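Local coordinates for uroporphyrinogen III synthase (Thermus thermophilus, PDB 1WCW), which probably catalyses the formation of uroporphyrinogen III, a step in the biosynthesis of haem and related tetrapyrroles, at residues L62-T67 with P125-G130; L136-K141 with L145-L150; L173-A178 with E196-G201; V190-V195 with A226-E231. All coordinates share one frame; numbering follows the deposited sequence.

Overall arrangement
The chain folds into two alpha/beta domains joined by extended strands. Interactions 1 and 2 belong to the domain with the mixed sheet, where strands 62-65 and 132-137 are neighbours; they touch each other and are largely buried and apolar. Interactions 3 and 4 lie in the domain with the five-stranded parallel sheet and share helix 192-201. Of these, interaction 4 is the more buried and the closer-packed, whereas interaction 3 is partly open and mixes leucines with a backbone carbonyl. In this crystal the domains touch, among other places, where Y139 and K141 of interaction 2 pack on I193, and where K141 NZ forms a 2.8 Å salt bridge with E200 OE2.

Interaction 1 (L62-T67 with P125-G130); sequences LFLATT and PLLPQG
L64 and L127 meet at about a right angle, whereas L62 lies obliquely against the ring of P128. The two pairs fasten the loop that precedes strand 132-137 to one face of strand 62-65 in the mixed sheet. In both strand leucines the bond from CA to CB points at the loop, and each presents its CD1 methyl. L64 CD1 comes within 3.9 Å of L127 CD2; two residues back along the strand and one forward in the loop, L62 CD1 lies 3.8 Å from P128 CD, the ring carbon next to the proline nitrogen. L127 starts out along the contact rather than into it, and with CG set beside its backbone N (chi1 -65°) the chain swings round until CD2 reaches the strand. Its side chain also packs on A149 and L150 of helix 144-152 and on L95 of strand 93-96, so it is wedged between helix and sheet. P128, more open to solvent, also touches F93 and closes the margin of this cluster. The loop backbone has polar ties as well: L127 O accepts a hydrogen bond from R153 NE, and P128 O is hydrogen-bonded to Y155 OH. Across the contact itself only hydrocarbon meets hydrocarbon, about 123 Å² being buried in all, consistent with a join that rests on van der Waals fit and water exclusion, while the two carbonyl bonds probably help to fix the loop.

Interaction 2 (L136-K141 with L145-L150); sequences LQLYGK and LLENAL
L146 packs against L136 within a beta-alpha-beta unit, in which strand 132-137 leads through helix 144-152 into strand 155-167. Its CD2 methyl lies 4.2 Å from L136 CD1, and the same side chain also touches S120 and L123 of helix 120-123 and L64 of the neighbouring strand, filling the layer between helix and sheet. Next along the helix comes E147, whose part is played mainly by its hydrocarbon stem. CG sits beside the backbone N (chi1 -77°) and the chain bends at chi2, bringing the stem obliquely across the end of L136: E147 CG is 3.6 Å from L136 CD2. Further out, the E147 side chain crosses that of L138 at about a right angle, and its OE2 lies 4.1 Å from L138 CD1. The glutamate thus covers the margin of the leucine cluster while remaining partly exposed. The helical turn is kept in shape by the bonds A149 N to L145 O and L150 N to L146 O. L150 then returns to the sheet, touching V157 as well. L136 can serve all three helix residues because its CG stands anti to the backbone N (chi1 171°), which carries both methyls out towards the helix. One of them is shared: L136 CD2, already against the E147 stem, also lies 4.2 Å from L150 CD1.

Interaction 3 (L173-A178 with E196-G201); sequences LRLEEA and EFLFEG
Helices 169-181 and 192-201 are consecutive helices on either side of strand 186-189 in the chain, within a parallel alpha/beta domain whose 2-1-3-4-5 strand order is that of a flavodoxin-like fold; L175 and L198 join them above that strand. L175 CD2 is 4.0 Å from L198 CD1, and the two side chains cross at about a right angle. Both have CG anti to the backbone N (chi1 178° for L175), a setting that in L198 brings CD1 round to the other helix although its CB starts off at a tangent. L187 of the strand touches both leucines, while I172 and L208 also pack on L198. Nearer the surface, L173 sends its CD2 methyl to within 3.6 Å of G201 O, so that the G201 carbonyl oxygen meets a hydrocarbon group. G201 N still bonds to F197 O at 2.9 Å, and a CB on this residue would press against that same F197 O. E176, buried beside the leucines, directs its carboxylate to the backbone just beyond segment 196-201, ahead of helix 205-214: OE2 accepts a hydrogen bond from K203 N and OE1 from D204 N. The contact itself is apolar, with the E176 carboxylate beside it holding two backbone N-H groups. This grip probably fixes the rotation of the carboxylate and helps it to keep its negative charge while buried.

Interaction 4 (V190-V195 with A226-E231); sequences VAAIQV and ADALRE
The flat peptide group between A228 and L229 carries a methyl of V195 on one face: V195 CG1 lies above it, 3.7 Å from L229 N and 3.8 Å from A228 O. Within segment 190-195, the flat amide of Q194 takes V190 N onto OE1 at 2.9 Å, the donor being tilted 20° from the carbonyl plane, and its NE2 is hydrogen-bonded to Q39 OE1. The side chains that meet across 190-195 and 226-231 are all apolar. V195 straddles the leucine at about a right angle, its CG2 3.7 Å from L229 CG, because CG1 stands anti to the backbone N (chi1 178°) and both methyls then face helix 223-231. A228 CB fits between A192 CB, 3.8 Å away, and V195 CB. The small A192 and A228 let the backbones approach closely, with A192 CA and A228 CA 5.6 Å apart, so that helices 192-201 and 223-231 pack tightly together on the parallel sheet of this flavodoxin-like domain. With an alanine in place of V195, both methyls go, which would probably leave one face of the A228-L229 peptide less covered and L229 short of a packing partner. Beneath the helices, F189 of strand 186-189 touches both V195 and L229, and A218 of strand 217-221 supports L229; on the side turned away from helix 223-231, I193 packs on Y139 of the other domain.

Interaction 1 (L62-T67 with P125-G130)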
loop_
_atom_site.group_PDB
_atom_site.type_symbol
_atom_site.label_atom_id
_atom_site.label_comp_id
_atom_site.label_asym_id
_atom_site.label_seq_id
_atom_site.Cartn_x
_atom_site.Cartn_y
_atom_site.Cartn_z
ATOM N N LEU A 62 5.168 -15.676 -16.227
ATOM C CA LEU A 62 5.208 -15.294 -14.832
ATOM C C LEU A 62 4.102 -14.276 -14.590
ATOM O O LEU A 62 3.808 -13.427 -15.440
ATOM C CB LEU A 62 6.578 -14.690 -14.509
ATOM C CG LEU A 62 6.913 -14.329 -13.072
ATOM C CD1 LEU A 62 8.443 -14.470 -12.889
ATOM C CD2 LEU A 62 6.445 -12.989 -12.759
ATOM N N PHE A 63 3.493 -14.385 -13.426
ATOM C CA PHE A 63 2.482 -13.438 -12.978
ATOM C C PHE A 63 2.881 -12.959 -11.597
ATOM O O PHE A 63 3.066 -13.724 -10.672
ATOM C CB PHE A 63 1.089 -14.112 -12.914
ATOM C CG PHE A 63 -0.005 -13.173 -12.410
ATOM C CD1 PHE A 63 -0.470 -12.116 -13.207
ATOM C CD2 PHE A 63 -0.512 -13.301 -11.133
ATOM C CE1 PHE A 63 -1.436 -11.185 -12.683
ATOM C CE2 PHE A 63 -1.458 -12.404 -10.635
ATOM C CZ PHE A 63 -1.904 -11.364 -11.382
ATOM N N LEU A 64 3.000 -11.654 -11.441
ATOM C CA LEU A 64 3.378 -11.038 -10.196
ATOM C C LEU A 64 2.225 -10.163 -9.654
ATOM O O LEU A 64 1.867 -9.105 -10.285
ATOM C CB LEU A 64 4.658 -10.227 -10.381
ATOM C CG LEU A 64 5.472 -9.864 -9.113
ATOM C CD1 LEU A 64 6.819 -9.362 -9.605
ATOM C CD2 LEU A 64 4.797 -8.827 -8.225
ATOM N N ALA A 65 1.644 -10.597 -8.554
ATOM C CA ALA A 65 0.566 -9.866 -7.900
ATOM C C ALA A 65 1.126 -9.010 -6.777
ATOM O O ALA A 65 1.855 -9.543 -5.938
ATOM C CB ALA A 65 -0.440 -10.873 -7.281
ATOM N N THR A 66 0.684 -7.754 -6.711
ATOM C CA THR A 66 1.125 -6.880 -5.659
ATOM C C THR A 66 0.072 -6.642 -4.630
ATOM O O THR A 66 0.445 -6.420 -3.452
ATOM C CB THR A 66 1.615 -5.526 -6.208
ATOM O OG1 THR A 66 0.565 -4.882 -6.969
ATOM C CG2 THR A 66 2.848 -5.697 -7.096
ATOM N N THR A 67 -1.218 -6.706 -4.956
ATOM C CA THR A 67 -2.249 -6.479 -3.975
ATOM C C THR A 67 -3.410 -7.459 -4.115
ATOM O O THR A 67 -3.684 -8.024 -5.219
ATOM C CB THR A 67 -2.808 -5.056 -4.040
ATOM O OG1 THR A 67 -3.494 -4.850 -5.295
ATOM C CG2 THR A 67 -1.695 -4.018 -3.938
ATOM N N PRO A 125 15.005 -12.367 -4.756
ATOM C CA PRO A 125 15.440 -13.791 -4.791
ATOM C C PRO A 125 14.415 -14.745 -5.289
ATOM O O PRO A 125 14.690 -15.943 -5.564
ATOM C CB PRO A 125 15.850 -14.062 -3.352
ATOM C CG PRO A 125 14.911 -13.165 -2.543
ATOM C CD PRO A 125 14.891 -11.867 -3.357
ATOM N N LEU A 126 13.191 -14.247 -5.458
ATOM C CA LEU A 126 12.089 -15.062 -5.929
ATOM C C LEU A 126 11.832 -14.794 -7.398
ATOM O O LEU A 126 10.890 -15.432 -7.929
ATOM C CB LEU A 126 10.826 -14.720 -5.097
ATOM C CG LEU A 126 10.997 -14.731 -3.590
ATOM C CD1 LEU A 126 9.596 -14.424 -2.942
ATOM C CD2 LEU A 126 11.465 -16.105 -3.056
ATOM N N LEU A 127 12.547 -13.847 -8.046
ATOM C CA LEU A 127 12.294 -13.549 -9.448
ATOM C C LEU A 127 13.237 -14.412 -10.219
ATOM O O LEU A 127 14.465 -14.161 -10.228
ATOM C CB LEU A 127 12.575 -12.080 -9.832
ATOM C CG LEU A 127 11.730 -10.971 -9.235
ATOM C CD1 LEU A 127 12.256 -9.619 -9.734
ATOM C CD2 LEU A 127 10.296 -11.181 -9.571
ATOM N N PRO A 128 12.694 -15.367 -10.944
ATOM C CA PRO A 128 13.589 -16.272 -11.694
ATOM C C PRO A 128 14.099 -15.765 -13.014
ATOM O O PRO A 128 13.383 -15.044 -13.747
ATOM C CB PRO A 128 12.735 -17.530 -11.902
ATOM C CG PRO A 128 11.525 -17.368 -10.919
ATOM C CD PRO A 128 11.310 -15.864 -10.897
ATOM N N GLN A 129 15.349 -16.089 -13.327
ATOM C CA GLN A 129 15.914 -15.773 -14.600
ATOM C C GLN A 129 15.056 -16.595 -15.556
ATOM O O GLN A 129 14.905 -17.841 -15.415
ATOM C CB GLN A 129 17.352 -16.205 -14.604
ATOM C CG GLN A 129 17.996 -15.660 -15.838
ATOM C CD GLN A 129 18.315 -14.123 -15.782
ATOM O OE1 GLN A 129 18.222 -13.477 -16.861
ATOM N NE2 GLN A 129 18.731 -13.572 -14.645
ATOM N N GLY A 130 14.517 -15.948 -16.581
ATOM C CA GLY A 130 13.618 -16.643 -17.479
ATOM C C GLY A 130 13.580 -16.078 -18.889
ATOM O O GLY A 130 14.502 -15.357 -19.306
#

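Interaction 2 (L136-K141 with L145-L150)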
loop_
_atom_site.group_PDB
_atom_site.type_symbol
_atom_site.label_atom_id
_atom_site.label_comp_id
_atom_site.label_asym_id
_atom_site.label_seq_id
_atom_site.Cartn_x
_atom_site.Cartn_y
_atom_site.Cartn_z
ATOM N N LEU A 136 2.589 -8.052 -14.643
ATOM C CA LEU A 136 2.780 -7.390 -13.365
ATOM C C LEU A 136 1.512 -6.619 -13.034
ATOM O O LEU A 136 1.135 -5.679 -13.779
ATOM C CB LEU A 136 4.005 -6.456 -13.483
ATOM C CG LEU A 136 4.216 -5.529 -12.310
ATOM C CD1 LEU A 136 4.481 -6.259 -11.031
ATOM C CD2 LEU A 136 5.390 -4.687 -12.625
ATOM N N GLN A 137 0.863 -6.945 -11.946
ATOM C CA GLN A 137 -0.326 -6.210 -11.536
ATOM C C GLN A 137 0.108 -5.030 -10.672
ATOM O O GLN A 137 0.810 -5.203 -9.661
ATOM C CB GLN A 137 -1.208 -7.142 -10.725
ATOM C CG GLN A 137 -2.449 -6.467 -10.097
ATOM C CD GLN A 137 -2.210 -6.073 -8.637
ATOM O OE1 GLN A 137 -2.456 -4.911 -8.235
ATOM N NE2 GLN A 137 -1.780 -6.987 -7.874
ATOM N N LEU A 138 -0.299 -3.821 -11.073
ATOM C CA LEU A 138 0.023 -2.533 -10.439
ATOM C C LEU A 138 -1.233 -1.912 -9.845
ATOM O O LEU A 138 -2.368 -2.403 -9.995
ATOM C CB LEU A 138 0.534 -1.654 -11.547
ATOM C CG LEU A 138 1.774 -2.180 -12.261
ATOM C CD1 LEU A 138 2.040 -1.361 -13.546
ATOM C CD2 LEU A 138 2.977 -2.121 -11.287
ATOM N N TYR A 139 -0.999 -0.833 -9.111
ATOM C CA TYR A 139 -2.056 -0.125 -8.413
ATOM C C TYR A 139 -1.901 1.398 -8.522
ATOM O O TYR A 139 -2.392 2.124 -7.673
ATOM C CB TYR A 139 -2.130 -0.551 -6.979
ATOM C CG TYR A 139 -0.816 -0.531 -6.284
ATOM C CD1 TYR A 139 -0.317 0.632 -5.664
ATOM C CD2 TYR A 139 -0.026 -1.705 -6.209
ATOM C CE1 TYR A 139 0.940 0.641 -4.961
ATOM C CE2 TYR A 139 1.179 -1.720 -5.551
ATOM C CZ TYR A 139 1.662 -0.537 -4.918
ATOM O OH TYR A 139 2.810 -0.529 -4.220
ATOM N N GLY A 140 -1.256 1.853 -9.571
ATOM C CA GLY A 140 -1.158 3.299 -9.851
ATOM C C GLY A 140 0.139 3.995 -9.530
ATOM O O GLY A 140 0.351 5.094 -9.983
ATOM N N LYS A 141 0.998 3.386 -8.743
ATOM C CA LYS A 141 2.260 4.011 -8.319
ATOM C C LYS A 141 3.380 3.261 -9.040
ATOM O O LYS A 141 3.362 2.009 -9.072
ATOM C CB LYS A 141 2.408 3.840 -6.820
ATOM C CG LYS A 141 3.567 4.640 -6.114
ATOM C CD LYS A 141 3.085 6.011 -5.755
ATOM C CE LYS A 141 4.031 6.773 -4.806
ATOM N NZ LYS A 141 5.502 6.755 -5.218
ATOM N N LEU A 145 11.831 -0.601 -9.260
ATOM C CA LEU A 145 12.775 -1.650 -8.884
ATOM C C LEU A 145 12.295 -2.983 -9.449
ATOM O O LEU A 145 13.071 -3.754 -10.075
ATOM C CB LEU A 145 12.917 -1.658 -7.363
ATOM C CG LEU A 145 13.956 -2.603 -6.785
ATOM C CD1 LEU A 145 14.232 -2.223 -5.334
ATOM C CD2 LEU A 145 13.446 -3.978 -6.858
ATOM N N LEU A 146 10.999 -3.257 -9.338
ATOM C CA LEU A 146 10.434 -4.485 -9.817
ATOM C C LEU A 146 10.450 -4.531 -11.300
ATOM O O LEU A 146 10.778 -5.574 -11.893
ATOM C CB LEU A 146 9.006 -4.617 -9.282
ATOM C CG LEU A 146 8.471 -5.927 -8.782
ATOM C CD1 LEU A 146 9.536 -6.652 -7.919
ATOM C CD2 LEU A 146 7.228 -5.635 -7.900
ATOM N N GLU A 147 10.029 -3.436 -11.957
ATOM C CA GLU A 147 9.977 -3.436 -13.389
ATOM C C GLU A 147 11.309 -3.633 -14.052
ATOM O O GLU A 147 11.448 -4.394 -14.996
ATOM C CB GLU A 147 9.326 -2.152 -13.917
ATOM C CG GLU A 147 7.850 -2.264 -13.723
ATOM C CD GLU A 147 7.006 -1.562 -14.803
ATOM O OE1 GLU A 147 7.288 -1.641 -16.031
ATOM O OE2 GLU A 147 6.009 -0.944 -14.427
ATOM N N ASN A 148 12.310 -3.006 -13.478
ATOM C CA ASN A 148 13.636 -3.145 -13.996
ATOM C C ASN A 148 14.168 -4.553 -13.701
ATOM O O ASN A 148 14.827 -5.177 -14.576
ATOM C CB ASN A 148 14.529 -2.061 -13.393
ATOM C CG ASN A 148 14.285 -0.718 -14.032
ATOM O OD1 ASN A 148 14.395 -0.584 -15.246
ATOM N ND2 ASN A 148 13.950 0.281 -13.230
ATOM N N ALA A 149 13.915 -5.078 -12.493
ATOM C CA ALA A 149 14.387 -6.445 -12.216
ATOM C C ALA A 149 13.734 -7.482 -13.156
ATOM O O ALA A 149 14.413 -8.400 -13.636
ATOM C CB ALA A 149 14.109 -6.800 -10.800
ATOM N N LEU A 150 12.438 -7.365 -13.490
ATOM C CA LEU A 150 11.816 -8.327 -14.382
ATOM C C LEU A 150 12.519 -8.278 -15.725
ATOM O O LEU A 150 12.755 -9.345 -16.333
ATOM C CB LEU A 150 10.333 -8.019 -14.562
ATOM C CG LEU A 150 9.510 -8.425 -13.342
ATOM C CD1 LEU A 150 8.150 -7.789 -13.495
ATOM C CD2 LEU A 150 9.454 -9.947 -13.192
#

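Interaction 3 (L173-A178 with E196-G201)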
loop_
_atom_site.group_PDB
_atom_site.type_symbol
_atom_site.label_atom_id
_atom_site.label_comp_id
_atom_site.label_asym_id
_atom_site.label_seq_id
_atom_site.Cartn_x
_atom_site.Cartn_y
_atom_site.Cartn_z
ATOM N N LEU A 173 -1.618 18.890 1.331
ATOM C CA LEU A 173 -1.224 20.218 1.763
ATOM C C LEU A 173 -1.919 20.622 3.055
ATOM O O LEU A 173 -1.279 21.219 3.921
ATOM C CB LEU A 173 -1.479 21.247 0.619
ATOM C CG LEU A 173 -0.574 21.014 -0.618
ATOM C CD1 LEU A 173 -0.921 22.129 -1.648
ATOM C CD2 LEU A 173 0.928 21.075 -0.226
ATOM N N ARG A 174 -3.176 20.203 3.223
ATOM C CA ARG A 174 -3.898 20.517 4.435
ATOM C C ARG A 174 -3.269 19.765 5.620
ATOM O O ARG A 174 -3.143 20.325 6.726
ATOM C CB ARG A 174 -5.371 20.127 4.296
ATOM C CG ARG A 174 -6.196 21.095 3.454
ATOM C CD ARG A 174 -7.664 20.822 3.624
ATOM N NE ARG A 174 -8.258 20.243 2.427
ATOM C CZ ARG A 174 -8.613 18.971 2.308
ATOM N NH1 ARG A 174 -9.124 18.539 1.168
ATOM N NH2 ARG A 174 -8.467 18.158 3.335
ATOM N N LEU A 175 -2.911 18.518 5.424
ATOM C CA LEU A 175 -2.260 17.770 6.498
ATOM C C LEU A 175 -0.910 18.365 6.821
ATOM O O LEU A 175 -0.559 18.503 8.016
ATOM C CB LEU A 175 -2.123 16.345 6.051
ATOM C CG LEU A 175 -1.387 15.398 7.068
ATOM C CD1 LEU A 175 -1.995 15.496 8.472
ATOM C CD2 LEU A 175 -1.431 13.982 6.574
ATOM N N GLU A 176 -0.118 18.708 5.793
ATOM C CA GLU A 176 1.167 19.344 6.080
ATOM C C GLU A 176 0.993 20.628 6.910
ATOM O O GLU A 176 1.716 20.820 7.914
ATOM C CB GLU A 176 1.883 19.625 4.760
ATOM C CG GLU A 176 3.223 20.366 4.985
ATOM C CD GLU A 176 3.878 20.825 3.671
ATOM O OE1 GLU A 176 5.114 21.061 3.719
ATOM O OE2 GLU A 176 3.172 20.931 2.641
ATOM N N GLU A 177 0.008 21.439 6.552
ATOM C CA GLU A 177 -0.215 22.671 7.326
ATOM C C GLU A 177 -0.594 22.332 8.773
ATOM O O GLU A 177 -0.068 22.973 9.694
ATOM C CB GLU A 177 -1.329 23.519 6.713
ATOM C CG GLU A 177 -1.069 24.143 5.327
ATOM C CD GLU A 177 -2.373 24.586 4.635
ATOM O OE1 GLU A 177 -2.402 24.642 3.376
ATOM O OE2 GLU A 177 -3.370 24.881 5.345
ATOM N N ALA A 178 -1.456 21.347 8.988
ATOM C CA ALA A 178 -1.845 20.973 10.363
ATOM C C ALA A 178 -0.642 20.472 11.140
ATOM O O ALA A 178 -0.429 20.852 12.320
ATOM C CB ALA A 178 -2.914 19.909 10.294
ATOM N N GLU A 196 4.461 7.778 1.369
ATOM C CA GLU A 196 5.075 8.230 0.138
ATOM C C GLU A 196 4.315 9.397 -0.420
ATOM O O GLU A 196 4.925 10.421 -0.801
ATOM C CB GLU A 196 5.110 7.084 -0.894
ATOM C CG GLU A 196 5.815 5.781 -0.475
ATOM C CD GLU A 196 7.284 5.912 -0.131
ATOM O OE1 GLU A 196 7.819 4.933 0.469
ATOM O OE2 GLU A 196 7.934 6.937 -0.421
ATOM N N PHE A 197 2.978 9.377 -0.405
ATOM C CA PHE A 197 2.221 10.502 -0.948
ATOM C C PHE A 197 2.417 11.753 -0.133
ATOM O O PHE A 197 2.537 12.854 -0.694
ATOM C CB PHE A 197 0.723 10.172 -1.001
ATOM C CG PHE A 197 0.315 9.205 -2.112
ATOM C CD1 PHE A 197 -0.880 8.504 -1.991
ATOM C CD2 PHE A 197 1.022 9.019 -3.238
ATOM C CE1 PHE A 197 -1.341 7.640 -3.020
ATOM C CE2 PHE A 197 0.512 8.141 -4.269
ATOM C CZ PHE A 197 -0.658 7.487 -4.126
ATOM N N LEU A 198 2.415 11.646 1.216
ATOM C CA LEU A 198 2.642 12.843 2.019
ATOM C C LEU A 198 3.981 13.462 1.731
ATOM O O LEU A 198 4.051 14.695 1.497
ATOM C CB LEU A 198 2.508 12.419 3.491
ATOM C CG LEU A 198 2.803 13.553 4.454
ATOM C CD1 LEU A 198 1.825 14.742 4.289
ATOM C CD2 LEU A 198 2.676 13.046 5.889
ATOM N N PHE A 199 5.056 12.686 1.761
ATOM C CA PHE A 199 6.364 13.292 1.527
ATOM C C PHE A 199 6.553 13.694 0.105
ATOM O O PHE A 199 7.234 14.754 -0.092
ATOM C CB PHE A 199 7.478 12.320 1.957
ATOM C CG PHE A 199 7.841 12.452 3.407
ATOM C CD1 PHE A 199 7.249 11.702 4.383
ATOM C CD2 PHE A 199 8.740 13.451 3.785
ATOM C CE1 PHE A 199 7.547 11.927 5.737
ATOM C CE2 PHE A 199 9.036 13.689 5.138
ATOM C CZ PHE A 199 8.458 12.935 6.082
ATOM N N GLU A 200 5.982 13.018 -0.879
ATOM C CA GLU A 200 6.175 13.450 -2.287
ATOM C C GLU A 200 5.356 14.682 -2.549
ATOM O O GLU A 200 5.727 15.430 -3.508
ATOM C CB GLU A 200 5.802 12.351 -3.290
ATOM C CG GLU A 200 6.734 11.133 -3.257
ATOM C CD GLU A 200 6.294 10.018 -4.163
ATOM O OE1 GLU A 200 5.338 10.244 -4.923
ATOM O OE2 GLU A 200 6.834 8.917 -4.125
ATOM N N GLY A 201 4.285 14.924 -1.804
ATOM C CA GLY A 201 3.442 16.073 -2.061
ATOM C C GLY A 201 3.622 17.248 -1.139
ATOM O O GLY A 201 2.899 18.263 -1.353
#

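Interaction 4 (V190-V195 with A226-E231)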
loop_
_atom_site.group_PDB
_atom_site.type_symbol
_atom_site.label_atom_id
_atom_site.label_comp_id
_atom_site.label_asym_id
_atom_site.label_seq_id
_atom_site.Cartn_x
_atom_site.Cartn_y
_atom_site.Cartn_z
ATOM N N VAL A 190 -1.520 3.935 7.774
ATOM C CA VAL A 190 -1.855 2.516 7.687
ATOM C C VAL A 190 -1.333 1.817 6.461
ATOM O O VAL A 190 -1.468 0.607 6.329
ATOM C CB VAL A 190 -3.360 2.211 7.837
ATOM C CG1 VAL A 190 -3.809 2.704 9.247
ATOM C CG2 VAL A 190 -4.108 2.879 6.778
ATOM N N ALA A 191 -0.641 2.537 5.607
ATOM C CA ALA A 191 -0.036 1.901 4.437
ATOM C C ALA A 191 1.173 2.723 4.042
ATOM O O ALA A 191 1.158 3.959 4.123
ATOM C CB ALA A 191 -1.057 1.909 3.246
ATOM N N ALA A 192 2.183 2.103 3.489
ATOM C CA ALA A 192 3.355 2.789 3.043
ATOM C C ALA A 192 3.056 3.820 2.011
ATOM O O ALA A 192 3.698 4.879 2.003
ATOM C CB ALA A 192 4.375 1.759 2.481
ATOM N N ILE A 193 2.098 3.544 1.105
ATOM C CA ILE A 193 1.828 4.535 0.080
ATOM C C ILE A 193 1.347 5.885 0.680
ATOM O O ILE A 193 1.554 6.937 0.079
ATOM C CB ILE A 193 0.806 3.961 -0.948
ATOM C CG1 ILE A 193 0.926 4.718 -2.269
ATOM C CG2 ILE A 193 -0.599 4.009 -0.368
ATOM C CD1 ILE A 193 0.064 4.033 -3.423
ATOM N N GLN A 194 0.741 5.892 1.853
ATOM C CA GLN A 194 0.306 7.165 2.445
ATOM C C GLN A 194 1.544 7.977 2.882
ATOM O O GLN A 194 1.530 9.200 2.767
ATOM C CB GLN A 194 -0.533 6.887 3.692
ATOM C CG GLN A 194 -1.888 6.334 3.252
ATOM C CD GLN A 194 -2.583 5.485 4.247
ATOM O OE1 GLN A 194 -2.196 5.436 5.380
ATOM N NE2 GLN A 194 -3.647 4.827 3.822
ATOM N N VAL A 195 2.591 7.303 3.372
ATOM C CA VAL A 195 3.833 7.985 3.737
ATOM C C VAL A 195 4.415 8.552 2.461
ATOM O O VAL A 195 4.837 9.712 2.466
ATOM C CB VAL A 195 4.844 6.954 4.347
ATOM C CG1 VAL A 195 6.159 7.676 4.675
ATOM C CG2 VAL A 195 4.275 6.339 5.622
ATOM N N ALA A 226 6.262 1.377 8.522
ATOM C CA ALA A 226 7.289 1.952 9.312
ATOM C C ALA A 226 8.544 2.125 8.504
ATOM O O ALA A 226 9.241 3.150 8.656
ATOM C CB ALA A 226 7.574 1.017 10.502
ATOM N N ASP A 227 8.897 1.175 7.635
ATOM C CA ASP A 227 10.090 1.302 6.835
ATOM C C ASP A 227 9.956 2.415 5.840
ATOM O O ASP A 227 10.963 3.075 5.551
ATOM C CB ASP A 227 10.467 -0.055 6.167
ATOM C CG ASP A 227 11.066 -1.070 7.165
ATOM O OD1 ASP A 227 11.066 -2.284 6.865
ATOM O OD2 ASP A 227 11.561 -0.666 8.235
ATOM N N ALA A 228 8.776 2.740 5.338
ATOM C CA ALA A 228 8.620 3.854 4.462
ATOM C C ALA A 228 8.937 5.165 5.206
ATOM O O ALA A 228 9.578 6.063 4.622
ATOM C CB ALA A 228 7.216 3.886 3.882
ATOM N N LEU A 229 8.465 5.301 6.428
ATOM C CA LEU A 229 8.827 6.478 7.206
ATOM C C LEU A 229 10.313 6.584 7.388
ATOM O O LEU A 229 10.934 7.672 7.254
ATOM C CB LEU A 229 8.104 6.406 8.560
ATOM C CG LEU A 229 6.625 6.823 8.470
ATOM C CD1 LEU A 229 5.883 6.354 9.696
ATOM C CD2 LEU A 229 6.472 8.366 8.360
ATOM N N ARG A 230 10.935 5.448 7.734
ATOM C CA ARG A 230 12.387 5.472 7.992
ATOM C C ARG A 230 13.165 5.868 6.745
ATOM O O ARG A 230 14.176 6.579 6.865
ATOM C CB ARG A 230 12.868 4.094 8.513
ATOM C CG ARG A 230 12.349 3.772 9.930
ATOM C CD ARG A 230 12.461 2.274 10.279
ATOM N NE ARG A 230 13.713 1.623 9.997
ATOM C CZ ARG A 230 14.612 1.269 10.926
ATOM N NH1 ARG A 230 15.727 0.631 10.577
ATOM N NH2 ARG A 230 14.417 1.585 12.190
ATOM N N GLU A 231 12.731 5.471 5.576
ATOM C CA GLU A 231 13.430 5.836 4.325
ATOM C C GLU A 231 13.343 7.345 4.103
ATOM O O GLU A 231 14.198 7.897 3.386
ATOM C CB GLU A 231 12.808 5.109 3.144
ATOM C CG GLU A 231 12.922 3.570 3.147
ATOM C CD GLU A 231 12.118 2.973 1.986
ATOM O OE1 GLU A 231 12.307 3.442 0.837
ATOM O OE2 GLU A 231 11.277 2.057 2.207
#